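PDB 3KA7: oxidoreductase from Methanosarcina mazei, which binds flavin-adenine dinucleotide and probably catalyses a flavin-dependent redox reaction. Local coordinates for residues 160-165 / 405-410; 340-345 / 369-374. All blocks are in the same frame, centred on the assembly; numbering follows the deposited sequence.

Interaction 1 is buried, its centre about 5 Å from the centre of the chain, whereas interaction 2 is a surface contact centred about 17 Å from that point. They share no helix or strand: 160-165 lies at the C-terminal end of helix 149-163 and meets the segment leading into helix 408-421, while 340-345 opens helix 342-356 and meets the end of strand 362-370. Both touch the FAD, at different parts. Interaction 1 brings polar atoms, a carboxyl group and a backbone N-H, above the N1-N10 edge and to the pyrimidine end of the flavin; interaction 2 is apolar across its segments, and its second segment meets the flavin methyls and the adenosine ribose with aromatic side chains.

Interaction 1: 160-165 / 405-410; sequences GWALSL and GGIEVE. With FAD (flavin-adenine dinucleotide), chain B.
Two torsions carry Glu408 from the flavin to Ala162: CG stands beside the backbone N (chi1 -54°), and a bend at chi2 (-71°) takes the chain along the N1-N10 edge, above the flavin plane. The carboxyl group splits its two oxygens between partners. OE1 of Glu408 lies 3.2 Å from FAD C1', raised above the flavin plane just outside the ring, over the point where the ribityl chain leaves N10. OE2 of Glu408 is turned away from the flavin and comes 2.7 Å from Ala162 O, a carbonyl in the last turn of helix 149-163. Ile407 reaches the same carbonyl with a carbon: its CG2, anti to the backbone N, is 3.6 Å from Ala162 O. The methyls Ala162 CB and Ile407 CG2, 4.4 Å apart, add an apolar touch. Leu163 follows, its CA 3.8 Å from Glu408 OE2, and Ser164 with positive phi then leaves the helical path. Ile178 of helix 172-185 touches both Leu163 and Ile407, giving the two segments a common neighbour. Next to Glu408, Val409 N donates to FAD O2 at 3.0 Å with an N-H...O angle of 160°, although the place of O2 is less sure because it is modelled too close to the Val409 side chain. The glutamate runs above the N1-N10 edge while the following amide comes to the carbonyl at the pyrimidine end, and that amide belongs to the first turn of helix 408-421. The positive end of this helix would therefore probably stabilise negative charge building up around N1 and O2 when the flavin is reduced. A helix N-terminus directed at the N1-C2=O2 edge is a hallmark of the FAD site in Rossmann-type flavoproteins of the amine oxidase family.

Interaction 2: 340-345 / 369-374; sequences KNLESE and SYHDEW. With FAD (flavin-adenine dinucleotide), chain B.
Leu342 meets Ser369 and His371 where helix 342-356 lies against the end of strand 362-370. The topology is a beta-alpha-beta crossover: strands 326-334 and 362-370 run parallel in the mixed sheet, separated by the antiparallel strand 280-288, and the helix connects them. Along the first segment, Asn341 occupies the N-cap position, and its backbone O accepts from Glu345 N at 3.1 Å. Leu342 follows and supplies the contact through one methyl. Extension at chi2 (-179°) directs its CD1 to the strand, 3.7 Å from Ser369 CB, while the His371 ring meets that methyl at an oblique angle. Ile282 of strand 280-288 touches Leu342 and Ser369, carrying the contact on to the next strand. One turn on, Glu345 also touches Ile282 and forms a salt bridge with Arg306.

The CB of Tyr370 points away from the helix, opposite to Ser369 and His371 beside it, and its ring lies in the FAD pocket. The ring receives FAD C8M over one face, 3.4 Å above the plane and displaced toward the rim, and Tyr370 CD2 is 3.5 Å from FAD C7M. With an alanine in place of Tyr370, both flavin methyls would probably lose the aromatic surface they rest against. Farther along, a type II' turn from His371 to Trp374 brings the indole to the adenosine ribose, where FAD C3B lies in the ring plane, 4.0 Å from Trp374 CH2.

Interaction 1: 160-165 / 405-410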
ATOM      1  N   GLY A 160      -7.299  -0.761   9.158  1.00  8.93           N
ATOM      2  CA  GLY A 160      -7.506   0.546   8.540  1.00  9.29           C
ATOM      3  C   GLY A 160      -6.209   1.180   8.073  1.00 10.02           C
ATOM      4  O   GLY A 160      -6.105   1.611   6.922  1.00  9.58           O
ATOM      5  N   TRP A 161      -5.208   1.218   8.954  1.00 10.09           N
ATOM      6  CA  TRP A 161      -3.897   1.751   8.598  1.00  9.95           C
ATOM      7  C   TRP A 161      -3.175   0.923   7.529  1.00 10.28           C
ATOM      8  O   TRP A 161      -2.757   1.458   6.497  1.00 10.58           O
ATOM      9  CB  TRP A 161      -2.998   1.844   9.838  1.00 10.56           C
ATOM     10  CG  TRP A 161      -1.586   2.187   9.477  1.00  9.36           C
ATOM     11  CD1 TRP A 161      -0.556   1.313   9.276  1.00  9.47           C
ATOM     12  CD2 TRP A 161      -1.063   3.488   9.237  1.00 10.87           C
ATOM     13  NE1 TRP A 161       0.587   1.998   8.934  1.00 10.07           N
ATOM     14  CE2 TRP A 161       0.303   3.338   8.909  1.00 10.30           C
ATOM     15  CE3 TRP A 161      -1.609   4.778   9.288  1.00 10.29           C
ATOM     16  CZ2 TRP A 161       1.123   4.424   8.618  1.00 12.10           C
ATOM     17  CZ3 TRP A 161      -0.790   5.856   8.988  1.00 11.22           C
ATOM     18  CH2 TRP A 161       0.561   5.670   8.657  1.00 11.31           C
ATOM     19  N   ALA A 162      -3.048  -0.381   7.771  1.00  9.85           N
ATOM     20  CA  ALA A 162      -2.225  -1.245   6.925  1.00 10.03           C
ATOM     21  C   ALA A 162      -2.864  -1.563   5.576  1.00 10.35           C
ATOM     22  O   ALA A 162      -2.158  -1.635   4.568  1.00 11.56           O
ATOM     23  CB  ALA A 162      -1.909  -2.542   7.649  1.00  9.28           C
ATOM     24  N   LEU A 163      -4.184  -1.757   5.569  1.00 10.39           N
ATOM     25  CA  LEU A 163      -4.903  -2.297   4.404  1.00 10.73           C
ATOM     26  C   LEU A 163      -6.014  -1.381   3.872  1.00 11.08           C
ATOM     27  O   LEU A 163      -6.571  -1.632   2.796  1.00 10.88           O
ATOM     28  CB  LEU A 163      -5.537  -3.648   4.752  1.00 11.01           C
ATOM     29  CG  LEU A 163      -4.646  -4.694   5.425  1.00 12.35           C
ATOM     30  CD1 LEU A 163      -5.460  -5.958   5.730  1.00 14.26           C
ATOM     31  CD2 LEU A 163      -3.468  -5.016   4.554  1.00 13.40           C
ATOM     32  N   SER A 164      -6.330  -0.333   4.616  1.00 11.26           N
ATOM     33  CA  SER A 164      -7.483   0.521   4.315  1.00 11.94           C
ATOM     34  C   SER A 164      -8.773  -0.315   4.207  1.00 12.02           C
ATOM     35  O   SER A 164      -9.555  -0.183   3.256  1.00 12.56           O
ATOM     36  CB  SER A 164      -7.235   1.385   3.056  1.00 12.06           C
ATOM     37  OG  SER A 164      -7.775   2.697   3.248  1.00 14.10           O
ATOM     38  N   LEU A 165      -8.986  -1.174   5.203  1.00 11.28           N
ATOM     39  CA  LEU A 165     -10.178  -2.021   5.289  1.00 11.68           C
ATOM     40  C   LEU A 165     -10.643  -2.106   6.741  1.00 11.66           C
ATOM     41  O   LEU A 165      -9.872  -1.827   7.650  1.00 11.83           O
ATOM     42  CB  LEU A 165      -9.853  -3.440   4.825  1.00 11.84           C
ATOM     43  CG  LEU A 165      -9.490  -3.602   3.354  1.00 13.37           C
ATOM     44  CD1 LEU A 165      -8.956  -5.006   3.084  1.00 16.15           C
ATOM     45  CD2 LEU A 165     -10.711  -3.310   2.536  1.00 14.67           C
ATOM     46  N   GLY A 405      -0.865 -12.059   0.791  1.00 16.37           N
ATOM     47  CA  GLY A 405      -0.234 -11.937   2.104  1.00 16.37           C
ATOM     48  C   GLY A 405       0.757 -10.802   2.278  1.00 16.62           C
ATOM     49  O   GLY A 405       1.207 -10.547   3.394  1.00 17.07           O
ATOM     50  N   GLY A 406       1.123 -10.123   1.190  1.00 16.39           N
ATOM     51  CA  GLY A 406       1.980  -8.932   1.299  1.00 15.56           C
ATOM     52  C   GLY A 406       1.180  -7.658   1.537  1.00 15.22           C
ATOM     53  O   GLY A 406       0.208  -7.394   0.822  1.00 15.63           O
ATOM     54  N   ILE A 407       1.563  -6.878   2.547  1.00 14.59           N
ATOM     55  CA  ILE A 407       0.912  -5.593   2.808  1.00 14.04           C
ATOM     56  C   ILE A 407       1.353  -4.609   1.720  1.00 13.68           C
ATOM     57  O   ILE A 407       2.556  -4.436   1.503  1.00 13.23           O
ATOM     58  CB  ILE A 407       1.356  -5.020   4.173  1.00 14.39           C
ATOM     59  CG1 ILE A 407       0.897  -5.910   5.327  1.00 14.90           C
ATOM     60  CG2 ILE A 407       0.817  -3.618   4.378  1.00 14.54           C
ATOM     61  CD1 ILE A 407       1.361  -5.405   6.707  1.00 16.09           C
ATOM     62  N   GLU A 408       0.397  -3.997   1.021  1.00 12.70           N
ATOM     63  CA  GLU A 408       0.694  -2.843   0.160  1.00 12.35           C
ATOM     64  C   GLU A 408       1.838  -3.104  -0.830  1.00 11.47           C
ATOM     65  O   GLU A 408       1.774  -4.061  -1.593  1.00 11.04           O
ATOM     66  CB  GLU A 408       0.975  -1.600   1.014  1.00 12.62           C
ATOM     67  CG  GLU A 408      -0.123  -1.243   2.041  1.00 14.84           C
ATOM     68  CD  GLU A 408      -1.400  -0.707   1.405  1.00 18.54           C
ATOM     69  OE1 GLU A 408      -1.401  -0.395   0.190  1.00 17.66           O
ATOM     70  OE2 GLU A 408      -2.413  -0.582   2.129  1.00 20.63           O
ATOM     71  N   VAL A 409       2.890  -2.283  -0.820  1.00 10.76           N
ATOM     72  CA  VAL A 409       3.961  -2.492  -1.824  1.00 10.07           C
ATOM     73  C   VAL A 409       4.747  -3.802  -1.698  1.00  9.85           C
ATOM     74  O   VAL A 409       5.376  -4.239  -2.657  1.00  8.76           O
ATOM     75  CB  VAL A 409       4.925  -1.286  -1.982  1.00 10.81           C
ATOM     76  CG1 VAL A 409       4.131  -0.027  -2.354  1.00 10.80           C
ATOM     77  CG2 VAL A 409       5.753  -1.068  -0.722  1.00  9.94           C
ATOM     78  N   GLU A 410       4.704  -4.435  -0.530  1.00 10.00           N
ATOM     79  CA  GLU A 410       5.309  -5.757  -0.396  1.00 10.77           C
ATOM     80  C   GLU A 410       4.518  -6.738  -1.276  1.00 10.89           C
ATOM     81  O   GLU A 410       5.091  -7.581  -1.980  1.00 11.14           O
ATOM     82  CB  GLU A 410       5.336  -6.209   1.072  1.00 11.19           C
ATOM     83  CG  GLU A 410       5.925  -5.194   2.056  1.00 13.80           C
ATOM     84  CD  GLU A 410       7.408  -4.898   1.851  1.00 15.10           C
ATOM     85  OE1 GLU A 410       8.047  -5.513   0.962  1.00 15.72           O
ATOM     86  OE2 GLU A 410       7.935  -4.043   2.600  1.00 16.87           O
TER
HETATM   87  PA  FAD B 500       0.411   2.944  -9.755  1.00  9.21           P
HETATM   88  O1A FAD B 500      -1.073   2.700  -9.838  1.00 10.01           O
HETATM   89  O2A FAD B 500       0.889   3.822  -8.623  1.00  9.81           O
HETATM   90  O5B FAD B 500       0.919   3.571 -11.143  1.00  7.97           O
HETATM   91  C5B FAD B 500       0.177   3.345 -12.335  1.00  5.76           C
HETATM   92  C4B FAD B 500       0.807   4.296 -13.357  1.00  7.06           C
HETATM   93  O4B FAD B 500       0.239   4.122 -14.640  1.00  8.95           O
HETATM   94  C3B FAD B 500       0.586   5.756 -12.953  1.00  9.09           C
HETATM   95  O3B FAD B 500       1.826   6.442 -12.882  1.00  9.76           O
HETATM   96  C2B FAD B 500      -0.302   6.311 -14.069  1.00  9.94           C
HETATM   97  O2B FAD B 500      -0.057   7.677 -14.346  1.00 11.67           O
HETATM   98  C1B FAD B 500       0.039   5.398 -15.241  1.00  8.38           C
HETATM   99  N9A FAD B 500      -1.024   5.248 -16.243  1.00 11.42           N
HETATM  100  C8A FAD B 500      -2.381   5.077 -16.065  1.00 11.21           C
HETATM  101  N7A FAD B 500      -2.952   4.916 -17.294  1.00  9.24           N
HETATM  102  C5A FAD B 500      -1.964   4.984 -18.227  1.00 11.05           C
HETATM  103  C6A FAD B 500      -1.969   4.912 -19.612  1.00 11.31           C
HETATM  104  N6A FAD B 500      -3.091   4.616 -20.261  1.00 10.28           N
HETATM  105  N1A FAD B 500      -0.775   5.022 -20.294  1.00 11.04           N
HETATM  106  C2A FAD B 500       0.416   5.214 -19.624  1.00 12.03           C
HETATM  107  N3A FAD B 500       0.420   5.292 -18.247  1.00 11.10           N
HETATM  108  C4A FAD B 500      -0.757   5.183 -17.578  1.00 11.07           C
HETATM  109  N1  FAD B 500       1.960   1.436   0.257  1.00 11.04           N
HETATM  110  C2  FAD B 500       2.985   1.098   1.124  1.00 13.56           C
HETATM  111  O2  FAD B 500       3.688   0.107   0.888  1.00 12.33           O
HETATM  112  N3  FAD B 500       3.191   1.862   2.262  1.00 13.03           N
HETATM  113  C4  FAD B 500       2.385   2.953   2.539  1.00 14.43           C
HETATM  114  O4  FAD B 500       2.563   3.636   3.548  1.00 16.98           O
HETATM  115  C4X FAD B 500       1.353   3.289   1.675  1.00 12.76           C
HETATM  116  N5  FAD B 500       0.530   4.370   1.957  1.00 13.49           N
HETATM  117  C5X FAD B 500      -0.485   4.700   1.075  1.00 12.24           C
HETATM  118  C6  FAD B 500      -1.312   5.793   1.335  1.00 14.64           C
HETATM  119  C7  FAD B 500      -2.319   6.141   0.443  1.00 13.95           C
HETATM  120  C7M FAD B 500      -3.199   7.326   0.753  1.00 15.35           C
HETATM  121  C8  FAD B 500      -2.495   5.382  -0.707  1.00 12.91           C
HETATM  122  C8M FAD B 500      -3.576   5.719  -1.693  1.00 15.59           C
HETATM  123  C9  FAD B 500      -1.680   4.283  -0.967  1.00 11.82           C
HETATM  124  C9A FAD B 500      -0.665   3.943  -0.077  1.00 11.14           C
HETATM  125  N10 FAD B 500       0.149   2.848  -0.334  1.00 10.60           N
HETATM  126  C10 FAD B 500       1.158   2.525   0.531  1.00 11.21           C
HETATM  127  C1' FAD B 500      -0.084   1.963  -1.513  1.00  7.30           C
HETATM  128  C2' FAD B 500       0.903   2.347  -2.622  1.00  8.89           C
HETATM  129  O2' FAD B 500       0.929   3.764  -2.765  1.00  9.31           O
HETATM  130  C3' FAD B 500       0.469   1.682  -3.925  1.00  9.53           C
HETATM  131  O3' FAD B 500       0.162   0.315  -3.673  1.00  9.56           O
HETATM  132  C4' FAD B 500       1.493   1.723  -5.056  1.00  8.47           C
HETATM  133  O4' FAD B 500       2.029   3.017  -5.244  1.00  8.97           O
HETATM  134  C5' FAD B 500       0.754   1.325  -6.329  1.00  8.81           C
HETATM  135  O5' FAD B 500       1.725   1.063  -7.312  1.00  7.02           O
HETATM  136  P   FAD B 500       1.310   0.381  -8.684  1.00  9.21           P
HETATM  137  O1P FAD B 500       2.428  -0.528  -9.132  1.00  8.46           O
HETATM  138  O2P FAD B 500      -0.055  -0.275  -8.609  1.00  8.08           O
HETATM  139  O3P FAD B 500       1.237   1.561  -9.776  1.00 10.29           O

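Interaction 2: 340-345 / 369-374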
ATOM      1  N   LYS A 340     -18.952   9.012  -1.523  1.00 16.64           N
ATOM      2  CA  LYS A 340     -19.825  10.107  -1.936  1.00 17.66           C
ATOM      3  C   LYS A 340     -19.928  11.188  -0.856  1.00 17.43           C
ATOM      4  O   LYS A 340     -20.373  12.306  -1.132  1.00 17.67           O
ATOM      5  CB  LYS A 340     -21.219   9.577  -2.319  1.00 17.75           C
ATOM      6  CG  LYS A 340     -22.103   9.191  -1.138  1.00 19.36           C
ATOM      7  CD  LYS A 340     -23.455   8.651  -1.601  1.00 23.61           C
ATOM      8  CE  LYS A 340     -23.278   7.297  -2.268  1.00 25.98           C
ATOM      9  NZ  LYS A 340     -24.571   6.572  -2.504  1.00 30.38           N
ATOM     10  N   ASN A 341     -19.496  10.860   0.365  1.00 17.43           N
ATOM     11  CA  ASN A 341     -19.579  11.770   1.504  1.00 17.59           C
ATOM     12  C   ASN A 341     -18.205  12.211   2.026  1.00 17.26           C
ATOM     13  O   ASN A 341     -18.016  12.301   3.238  1.00 16.53           O
ATOM     14  CB  ASN A 341     -20.322  11.099   2.676  1.00 18.03           C
ATOM     15  CG  ASN A 341     -21.707  10.599   2.301  1.00 20.06           C
ATOM     16  OD1 ASN A 341     -22.071   9.460   2.616  1.00 22.94           O
ATOM     17  ND2 ASN A 341     -22.488  11.445   1.650  1.00 20.37           N
ATOM     18  N   LEU A 342     -17.258  12.488   1.130  1.00 17.28           N
ATOM     19  CA  LEU A 342     -15.885  12.808   1.551  1.00 17.74           C
ATOM     20  C   LEU A 342     -15.783  14.036   2.458  1.00 17.68           C
ATOM     21  O   LEU A 342     -14.950  14.084   3.369  1.00 16.93           O
ATOM     22  CB  LEU A 342     -14.964  12.980   0.340  1.00 17.98           C
ATOM     23  CG  LEU A 342     -14.542  11.696  -0.373  1.00 18.75           C
ATOM     24  CD1 LEU A 342     -13.610  12.005  -1.542  1.00 20.67           C
ATOM     25  CD2 LEU A 342     -13.874  10.745   0.600  1.00 18.87           C
ATOM     26  N   GLU A 343     -16.615  15.042   2.207  1.00 17.68           N
ATOM     27  CA  GLU A 343     -16.577  16.241   3.037  1.00 18.00           C
ATOM     28  C   GLU A 343     -16.840  15.918   4.506  1.00 17.32           C
ATOM     29  O   GLU A 343     -16.107  16.355   5.391  1.00 17.07           O
ATOM     30  CB  GLU A 343     -17.571  17.298   2.525  1.00 18.97           C
ATOM     31  CG  GLU A 343     -17.199  17.873   1.165  1.00 23.04           C
ATOM     32  CD  GLU A 343     -17.898  19.192   0.883  1.00 28.83           C
ATOM     33  OE1 GLU A 343     -18.058  19.999   1.829  1.00 32.29           O
ATOM     34  OE2 GLU A 343     -18.290  19.423  -0.280  1.00 32.34           O
ATOM     35  N   SER A 344     -17.868  15.132   4.785  1.00 16.71           N
ATOM     36  CA  SER A 344     -18.157  14.826   6.181  1.00 16.49           C
ATOM     37  C   SER A 344     -17.136  13.862   6.784  1.00 15.23           C
ATOM     38  O   SER A 344     -16.827  13.942   7.972  1.00 14.41           O
ATOM     39  CB  SER A 344     -19.584  14.307   6.360  1.00 17.15           C
ATOM     40  OG  SER A 344     -19.804  13.154   5.591  1.00 21.47           O
ATOM     41  N   GLU A 345     -16.609  12.957   5.961  1.00 13.75           N
ATOM     42  CA  GLU A 345     -15.534  12.061   6.412  1.00 13.05           C
ATOM     43  C   GLU A 345     -14.314  12.867   6.866  1.00 12.82           C
ATOM     44  O   GLU A 345     -13.735  12.608   7.914  1.00 11.78           O
ATOM     45  CB  GLU A 345     -15.148  11.074   5.308  1.00 13.38           C
ATOM     46  CG  GLU A 345     -16.282  10.125   4.909  1.00 13.34           C
ATOM     47  CD  GLU A 345     -16.587   9.088   5.979  1.00 15.43           C
ATOM     48  OE1 GLU A 345     -15.702   8.263   6.284  1.00 13.66           O
ATOM     49  OE2 GLU A 345     -17.724   9.081   6.512  1.00 15.80           O
ATOM     50  N   SER A 369      -7.540  12.772  -0.938  1.00 12.06           N
ATOM     51  CA  SER A 369      -8.475  11.647  -0.895  1.00 11.89           C
ATOM     52  C   SER A 369      -8.204  10.670  -2.035  1.00 10.72           C
ATOM     53  O   SER A 369      -7.863  11.089  -3.152  1.00 10.85           O
ATOM     54  CB  SER A 369      -9.924  12.122  -0.981  1.00 12.52           C
ATOM     55  OG  SER A 369     -10.260  12.959   0.121  1.00 16.76           O
ATOM     56  N   TYR A 370      -8.364   9.381  -1.754  1.00  9.68           N
ATOM     57  CA  TYR A 370      -8.048   8.339  -2.731  1.00  8.97           C
ATOM     58  C   TYR A 370      -9.166   7.324  -2.832  1.00  8.78           C
ATOM     59  O   TYR A 370      -9.648   6.803  -1.831  1.00  9.50           O
ATOM     60  CB  TYR A 370      -6.759   7.618  -2.329  1.00  8.49           C
ATOM     61  CG  TYR A 370      -5.582   8.553  -2.281  1.00  9.05           C
ATOM     62  CD1 TYR A 370      -4.718   8.664  -3.366  1.00  9.09           C
ATOM     63  CD2 TYR A 370      -5.337   9.329  -1.163  1.00  9.72           C
ATOM     64  CE1 TYR A 370      -3.640   9.546  -3.347  1.00 10.79           C
ATOM     65  CE2 TYR A 370      -4.257  10.208  -1.129  1.00  9.94           C
ATOM     66  CZ  TYR A 370      -3.415  10.303  -2.220  1.00 11.65           C
ATOM     67  OH  TYR A 370      -2.350  11.165  -2.183  1.00 10.84           O
ATOM     68  N   HIS A 371      -9.575   7.033  -4.047  1.00  9.05           N
ATOM     69  CA  HIS A 371     -10.666   6.113  -4.232  1.00  9.22           C
ATOM     70  C   HIS A 371     -10.770   5.825  -5.713  1.00  9.07           C
ATOM     71  O   HIS A 371     -10.110   6.479  -6.529  1.00  9.13           O
ATOM     72  CB  HIS A 371     -11.973   6.737  -3.715  1.00  8.94           C
ATOM     73  CG  HIS A 371     -12.337   8.029  -4.380  1.00 11.42           C
ATOM     74  ND1 HIS A 371     -11.911   9.255  -3.914  1.00 13.70           N
ATOM     75  CD2 HIS A 371     -13.114   8.287  -5.460  1.00 11.22           C
ATOM     76  CE1 HIS A 371     -12.383  10.210  -4.699  1.00 13.43           C
ATOM     77  NE2 HIS A 371     -13.118   9.650  -5.642  1.00 16.12           N
ATOM     78  N   ASP A 372     -11.563   4.811  -6.043  1.00  9.02           N
ATOM     79  CA  ASP A 372     -11.917   4.508  -7.430  1.00  9.98           C
ATOM     80  C   ASP A 372     -10.700   4.375  -8.353  1.00  9.93           C
ATOM     81  O   ASP A 372      -9.889   3.461  -8.164  1.00  9.47           O
ATOM     82  CB  ASP A 372     -12.977   5.507  -7.925  1.00 10.27           C
ATOM     83  CG  ASP A 372     -14.307   5.312  -7.214  1.00 12.33           C
ATOM     84  OD1 ASP A 372     -14.888   4.214  -7.368  1.00 12.80           O
ATOM     85  OD2 ASP A 372     -14.756   6.225  -6.476  1.00 14.58           O
ATOM     86  N   GLU A 373     -10.562   5.255  -9.345  1.00 10.05           N
ATOM     87  CA  GLU A 373      -9.500   5.082 -10.336  1.00 10.65           C
ATOM     88  C   GLU A 373      -8.103   5.488  -9.853  1.00 10.35           C
ATOM     89  O   GLU A 373      -7.112   5.253 -10.546  1.00 10.59           O
ATOM     90  CB  GLU A 373      -9.810   5.831 -11.645  1.00 11.71           C
ATOM     91  CG  GLU A 373     -11.078   5.380 -12.339  1.00 13.62           C
ATOM     92  CD  GLU A 373     -11.357   6.157 -13.624  1.00 18.97           C
ATOM     93  OE1 GLU A 373     -10.972   7.340 -13.732  1.00 22.17           O
ATOM     94  OE2 GLU A 373     -11.975   5.573 -14.526  1.00 24.03           O
ATOM     95  N   TRP A 374      -8.025   6.118  -8.688  1.00  9.57           N
ATOM     96  CA  TRP A 374      -6.742   6.488  -8.089  1.00  9.32           C
ATOM     97  C   TRP A 374      -6.894   6.214  -6.598  1.00  8.78           C
ATOM     98  O   TRP A 374      -7.016   7.137  -5.784  1.00  8.13           O
ATOM     99  CB  TRP A 374      -6.447   7.972  -8.354  1.00  9.43           C
ATOM    100  CG  TRP A 374      -5.010   8.442  -8.196  1.00  8.87           C
ATOM    101  CD1 TRP A 374      -4.541   9.321  -7.268  1.00 10.78           C
ATOM    102  CD2 TRP A 374      -3.885   8.108  -9.029  1.00 11.88           C
ATOM    103  NE1 TRP A 374      -3.195   9.547  -7.454  1.00 10.98           N
ATOM    104  CE2 TRP A 374      -2.769   8.811  -8.527  1.00 12.14           C
ATOM    105  CE3 TRP A 374      -3.712   7.274 -10.133  1.00 11.49           C
ATOM    106  CZ2 TRP A 374      -1.496   8.711  -9.101  1.00 12.81           C
ATOM    107  CZ3 TRP A 374      -2.441   7.173 -10.704  1.00 12.66           C
ATOM    108  CH2 TRP A 374      -1.355   7.884 -10.181  1.00 13.01           C
TER
HETATM  109  PA  FAD B 500       0.411   2.944  -9.755  1.00  9.21           P
HETATM  110  O1A FAD B 500      -1.073   2.700  -9.838  1.00 10.01           O
HETATM  111  O2A FAD B 500       0.889   3.822  -8.623  1.00  9.81           O
HETATM  112  O5B FAD B 500       0.919   3.571 -11.143  1.00  7.97           O
HETATM  113  C5B FAD B 500       0.177   3.345 -12.335  1.00  5.76           C
HETATM  114  C4B FAD B 500       0.807   4.296 -13.357  1.00  7.06           C
HETATM  115  O4B FAD B 500       0.239   4.122 -14.640  1.00  8.95           O
HETATM  116  C3B FAD B 500       0.586   5.756 -12.953  1.00  9.09           C
HETATM  117  O3B FAD B 500       1.826   6.442 -12.882  1.00  9.76           O
HETATM  118  C2B FAD B 500      -0.302   6.311 -14.069  1.00  9.94           C
HETATM  119  O2B FAD B 500      -0.057   7.677 -14.346  1.00 11.67           O
HETATM  120  C1B FAD B 500       0.039   5.398 -15.241  1.00  8.38           C
HETATM  121  N9A FAD B 500      -1.024   5.248 -16.243  1.00 11.42           N
HETATM  122  C8A FAD B 500      -2.381   5.077 -16.065  1.00 11.21           C
HETATM  123  N7A FAD B 500      -2.952   4.916 -17.294  1.00  9.24           N
HETATM  124  C5A FAD B 500      -1.964   4.984 -18.227  1.00 11.05           C
HETATM  125  C6A FAD B 500      -1.969   4.912 -19.612  1.00 11.31           C
HETATM  126  N6A FAD B 500      -3.091   4.616 -20.261  1.00 10.28           N
HETATM  127  N1A FAD B 500      -0.775   5.022 -20.294  1.00 11.04           N
HETATM  128  C2A FAD B 500       0.416   5.214 -19.624  1.00 12.03           C
HETATM  129  N3A FAD B 500       0.420   5.292 -18.247  1.00 11.10           N
HETATM  130  C4A FAD B 500      -0.757   5.183 -17.578  1.00 11.07           C
HETATM  131  N1  FAD B 500       1.960   1.436   0.257  1.00 11.04           N
HETATM  132  C2  FAD B 500       2.985   1.098   1.124  1.00 13.56           C
HETATM  133  O2  FAD B 500       3.688   0.107   0.888  1.00 12.33           O
HETATM  134  N3  FAD B 500       3.191   1.862   2.262  1.00 13.03           N
HETATM  135  C4  FAD B 500       2.385   2.953   2.539  1.00 14.43           C
HETATM  136  O4  FAD B 500       2.563   3.636   3.548  1.00 16.98           O
HETATM  137  C4X FAD B 500       1.353   3.289   1.675  1.00 12.76           C
HETATM  138  N5  FAD B 500       0.530   4.370   1.957  1.00 13.49           N
HETATM  139  C5X FAD B 500      -0.485   4.700   1.075  1.00 12.24           C
HETATM  140  C6  FAD B 500      -1.312   5.793   1.335  1.00 14.64           C
HETATM  141  C7  FAD B 500      -2.319   6.141   0.443  1.00 13.95           C
HETATM  142  C7M FAD B 500      -3.199   7.326   0.753  1.00 15.35           C
HETATM  143  C8  FAD B 500      -2.495   5.382  -0.707  1.00 12.91           C
HETATM  144  C8M FAD B 500      -3.576   5.719  -1.693  1.00 15.59           C
HETATM  145  C9  FAD B 500      -1.680   4.283  -0.967  1.00 11.82           C
HETATM  146  C9A FAD B 500      -0.665   3.943  -0.077  1.00 11.14           C
HETATM  147  N10 FAD B 500       0.149   2.848  -0.334  1.00 10.60           N
HETATM  148  C10 FAD B 500       1.158   2.525   0.531  1.00 11.21           C
HETATM  149  C1' FAD B 500      -0.084   1.963  -1.513  1.00  7.30           C
HETATM  150  C2' FAD B 500       0.903   2.347  -2.622  1.00  8.89           C
HETATM  151  O2' FAD B 500       0.929   3.764  -2.765  1.00  9.31           O
HETATM  152  C3' FAD B 500       0.469   1.682  -3.925  1.00  9.53           C
HETATM  153  O3' FAD B 500       0.162   0.315  -3.673  1.00  9.56           O
HETATM  154  C4' FAD B 500       1.493   1.723  -5.056  1.00  8.47           C
HETATM  155  O4' FAD B 500       2.029   3.017  -5.244  1.00  8.97           O
HETATM  156  C5' FAD B 500       0.754   1.325  -6.329  1.00  8.81           C
HETATM  157  O5' FAD B 500       1.725   1.063  -7.312  1.00  7.02           O
HETATM  158  P   FAD B 500       1.310   0.381  -8.684  1.00  9.21           P
HETATM  159  O1P FAD B 500       2.428  -0.528  -9.132  1.00  8.46           O
HETATM  160  O2P FAD B 500      -0.055  -0.275  -8.609  1.00  8.08           O
HETATM  161  O3P FAD B 500       1.237   1.561  -9.776  1.00 10.29           O